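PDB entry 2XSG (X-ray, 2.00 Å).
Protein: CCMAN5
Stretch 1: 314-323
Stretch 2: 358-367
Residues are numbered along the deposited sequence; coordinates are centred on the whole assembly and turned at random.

Stretch 1 (314-323) HLYRMFAMPM
Stretch 2 358-367: RKFSVIAYID

Helices too far apart for their backbones to touch can still be joined by long side chains, and CCMAN5 offers a compact example. Stretch 1 enters as the closing part of a helix that begins earlier in the chain and unwinds into a loop; stretch 2 continues a helix that also begins earlier, is kinked at Arg358 and Lys359, and runs to Ile366. The two axes come no nearer than 12.3 Å, at a signed crossing angle of -105°, and the CA atoms of Met318 and Ile363 lie 7.8 Å apart. The contact buries 414 Å² in all and is mostly apolar; the residues that form it are buried.

Leu315, helical at phi/psi -61/-44, makes the first contact: with chi1 t and chi2 p, its CD1 lies 4.3 Å from Ile366 CD1, aliphatic against aliphatic. One turn later Met318 extends, chi1 and chi2 both t. Its CA-to-CB bond points sideways, yet its flexible, unbranched chain carries CG to 4.1 Å from Ile363 CG1 and SD to 3.8 Å from Ile366 CD1. Both isoleucines answer with chi1 m and chi2 t.

Phe319 has phi/psi of -102/61, outside the helical range. Its apolar ring, chi1 m and chi2 -95°, presents its edge to the end of the other helix: CZ is 3.8 Å from Ile366 CG2, and CE1 is 3.5 Å from Asp367 OD2. Asp367 (-142/80, chi1 t) also caps a backbone N just beyond the stretch.

Ala320 (-124/-52) makes no contact, and the chain becomes extended at Met321 (-131/146). Here the backbone supplies the polar link: Lys359 points toward stretch 1 and, with chi1 p and the remaining chi angles t, has the length to bring its charged amine to a carbonyl, NZ donating a 3.0 Å hydrogen bond to Met321 O. A cis peptide bond then leads into Pro322 (-64/155), whose ring is C-gamma endo and whose CD lies 3.7 Å from Phe360 CE1, an apolar contact at the edge of that aromatic ring. Met323 (-91/152) is in a strand and makes no contact.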

# COMPACT_ATOMS: atom_id res chain seq x y z
N HIS A 314 -8.22 3.77 7.59
CA HIS A 314 -6.87 3.28 7.33
C HIS A 314 -6.74 1.77 7.55
O HIS A 314 -5.94 1.10 6.87
CB HIS A 314 -5.80 4.07 8.09
CG HIS A 314 -5.70 5.50 7.63
ND1 HIS A 314 -5.47 5.84 6.32
CD2 HIS A 314 -5.83 6.66 8.31
CE1 HIS A 314 -5.45 7.15 6.20
NE2 HIS A 314 -5.65 7.68 7.40
N LEU A 315 -7.54 1.21 8.46
CA LEU A 315 -7.61 -0.25 8.53
C LEU A 315 -8.13 -0.81 7.19
O LEU A 315 -7.59 -1.79 6.64
CB LEU A 315 -8.48 -0.72 9.70
CG LEU A 315 -8.44 -2.20 10.11
CD1 LEU A 315 -7.04 -2.64 10.59
CD2 LEU A 315 -9.48 -2.52 11.17
N TYR A 316 -9.17 -0.16 6.64
CA TYR A 316 -9.69 -0.54 5.32
C TYR A 316 -8.57 -0.52 4.26
O TYR A 316 -8.41 -1.46 3.51
CB TYR A 316 -10.87 0.37 4.95
CG TYR A 316 -11.27 0.38 3.49
CD1 TYR A 316 -12.15 -0.58 2.97
CD2 TYR A 316 -10.80 1.36 2.63
CE1 TYR A 316 -12.52 -0.57 1.61
CE2 TYR A 316 -11.16 1.38 1.29
CZ TYR A 316 -12.02 0.42 0.78
OH TYR A 316 -12.38 0.45 -0.56
N ARG A 317 -7.77 0.54 4.25
CA ARG A 317 -6.68 0.70 3.30
C ARG A 317 -5.56 -0.34 3.49
O ARG A 317 -4.86 -0.68 2.54
CB ARG A 317 -6.08 2.10 3.42
CG ARG A 317 -7.00 3.26 3.06
CD ARG A 317 -7.42 3.18 1.61
NE ARG A 317 -8.09 4.40 1.19
CZ ARG A 317 -8.88 4.51 0.11
NH1 ARG A 317 -9.11 3.45 -0.66
NH2 ARG A 317 -9.43 5.67 -0.18
N MET A 318 -5.39 -0.83 4.72
CA MET A 318 -4.39 -1.86 5.03
C MET A 318 -4.66 -3.22 4.35
O MET A 318 -3.72 -3.97 4.09
CB MET A 318 -4.22 -2.03 6.54
CG MET A 318 -3.27 -3.18 6.93
SD MET A 318 -3.19 -3.40 8.73
CE MET A 318 -3.58 -1.77 9.20
N PHE A 319 -5.93 -3.50 4.06
CA PHE A 319 -6.33 -4.74 3.39
C PHE A 319 -6.63 -4.52 1.89
O PHE A 319 -7.75 -4.74 1.43
CB PHE A 319 -7.57 -5.36 4.10
CG PHE A 319 -7.27 -5.92 5.48
CD1 PHE A 319 -6.97 -7.27 5.64
CD2 PHE A 319 -7.29 -5.11 6.60
CE1 PHE A 319 -6.69 -7.81 6.92
CE2 PHE A 319 -7.01 -5.62 7.88
CZ PHE A 319 -6.71 -6.97 8.04
N ALA A 320 -5.62 -4.07 1.14
CA ALA A 320 -5.74 -3.88 -0.31
C ALA A 320 -4.69 -4.65 -1.10
O ALA A 320 -5.02 -5.37 -2.04
CB ALA A 320 -5.67 -2.42 -0.66
N MET A 321 -3.41 -4.49 -0.75
CA MET A 321 -2.32 -5.09 -1.52
C MET A 321 -1.36 -5.83 -0.59
O MET A 321 -1.18 -5.39 0.54
CB MET A 321 -1.55 -4.01 -2.29
CG MET A 321 -2.28 -3.44 -3.52
SD MET A 321 -1.50 -1.95 -4.20
CE MET A 321 0.08 -2.55 -4.80
N PRO A 322 -0.77 -6.96 -1.04
CA PRO A 322 -0.99 -7.60 -2.35
C PRO A 322 -2.42 -8.12 -2.54
O PRO A 322 -3.11 -8.41 -1.56
CB PRO A 322 0.04 -8.74 -2.36
CG PRO A 322 0.28 -9.05 -0.90
CD PRO A 322 0.22 -7.70 -0.24
N MET A 323 -2.84 -8.23 -3.80
CA MET A 323 -4.21 -8.62 -4.13
C MET A 323 -4.31 -10.12 -4.27
O MET A 323 -3.34 -10.78 -4.64
CB MET A 323 -4.67 -8.00 -5.46
CG MET A 323 -4.30 -6.57 -5.72
SD MET A 323 -4.67 -6.24 -7.46
CE MET A 323 -3.25 -5.25 -7.87
N ARG A 358 7.71 -2.56 5.73
CA ARG A 358 7.31 -2.54 7.16
C ARG A 358 5.83 -2.86 7.40
O ARG A 358 5.43 -3.18 8.52
CB ARG A 358 7.63 -1.20 7.81
CG ARG A 358 9.08 -1.03 8.19
CD ARG A 358 9.25 0.09 9.24
NE ARG A 358 10.57 0.05 9.84
CZ ARG A 358 11.67 0.46 9.21
NH1 ARG A 358 11.58 0.94 7.98
NH2 ARG A 358 12.84 0.39 9.81
N LYS A 359 5.00 -2.74 6.36
CA LYS A 359 3.55 -2.93 6.54
C LYS A 359 3.21 -4.38 6.89
O LYS A 359 2.28 -4.63 7.68
CB LYS A 359 2.76 -2.43 5.31
CG LYS A 359 2.61 -3.45 4.19
CD LYS A 359 1.80 -2.91 3.02
CE LYS A 359 1.46 -4.04 2.07
NZ LYS A 359 1.18 -3.55 0.66
N PHE A 360 3.97 -5.32 6.33
CA PHE A 360 3.71 -6.73 6.54
C PHE A 360 3.88 -7.10 8.00
O PHE A 360 3.10 -7.91 8.53
CB PHE A 360 4.61 -7.60 5.65
CG PHE A 360 4.36 -7.42 4.17
CD1 PHE A 360 3.30 -8.06 3.54
CD2 PHE A 360 5.16 -6.57 3.41
CE1 PHE A 360 3.04 -7.88 2.19
CE2 PHE A 360 4.92 -6.40 2.04
CZ PHE A 360 3.86 -7.06 1.43
N SER A 361 4.87 -6.50 8.67
CA SER A 361 5.10 -6.80 10.08
C SER A 361 3.87 -6.48 10.93
O SER A 361 3.62 -7.15 11.95
CB SER A 361 6.30 -6.03 10.62
OG SER A 361 7.49 -6.22 9.86
N VAL A 362 3.12 -5.45 10.53
CA VAL A 362 1.87 -5.03 11.20
C VAL A 362 0.70 -5.95 10.83
O VAL A 362 -0.05 -6.38 11.71
CB VAL A 362 1.50 -3.56 10.87
CG1 VAL A 362 0.25 -3.11 11.66
CG2 VAL A 362 2.68 -2.60 11.13
N ILE A 363 0.53 -6.23 9.54
CA ILE A 363 -0.43 -7.25 9.09
C ILE A 363 -0.28 -8.53 9.93
O ILE A 363 -1.29 -9.10 10.36
CB ILE A 363 -0.30 -7.57 7.58
CG1 ILE A 363 -0.73 -6.38 6.73
CG2 ILE A 363 -1.15 -8.79 7.21
CD1 ILE A 363 -0.38 -6.54 5.25
N ALA A 364 0.95 -8.95 10.18
CA ALA A 364 1.21 -10.13 11.03
C ALA A 364 0.43 -10.13 12.35
O ALA A 364 -0.08 -11.16 12.77
CB ALA A 364 2.69 -10.32 11.29
N TYR A 365 0.31 -8.98 13.01
CA TYR A 365 -0.41 -8.99 14.30
C TYR A 365 -1.91 -8.65 14.22
O TYR A 365 -2.64 -8.79 15.21
CB TYR A 365 0.36 -8.26 15.42
CG TYR A 365 0.37 -6.74 15.41
CD1 TYR A 365 -0.80 -6.01 15.56
CD2 TYR A 365 1.58 -6.03 15.34
CE1 TYR A 365 -0.78 -4.61 15.60
CE2 TYR A 365 1.62 -4.65 15.39
CZ TYR A 365 0.42 -3.94 15.52
OH TYR A 365 0.44 -2.56 15.56
N ILE A 366 -2.37 -8.25 13.03
CA ILE A 366 -3.79 -7.96 12.84
C ILE A 366 -4.54 -9.14 12.19
O ILE A 366 -5.64 -9.48 12.62
CB ILE A 366 -4.01 -6.62 12.11
CG1 ILE A 366 -3.67 -5.47 13.09
CG2 ILE A 366 -5.47 -6.46 11.64
CD1 ILE A 366 -3.52 -4.13 12.46
N ASP A 367 -3.91 -9.77 11.19
CA ASP A 367 -4.48 -10.92 10.49
C ASP A 367 -3.37 -11.93 10.17
O ASP A 367 -2.86 -11.97 9.05
CB ASP A 367 -5.19 -10.47 9.21
CG ASP A 367 -6.04 -11.56 8.59
OD1 ASP A 367 -5.88 -12.76 8.92
OD2 ASP A 367 -6.89 -11.22 7.75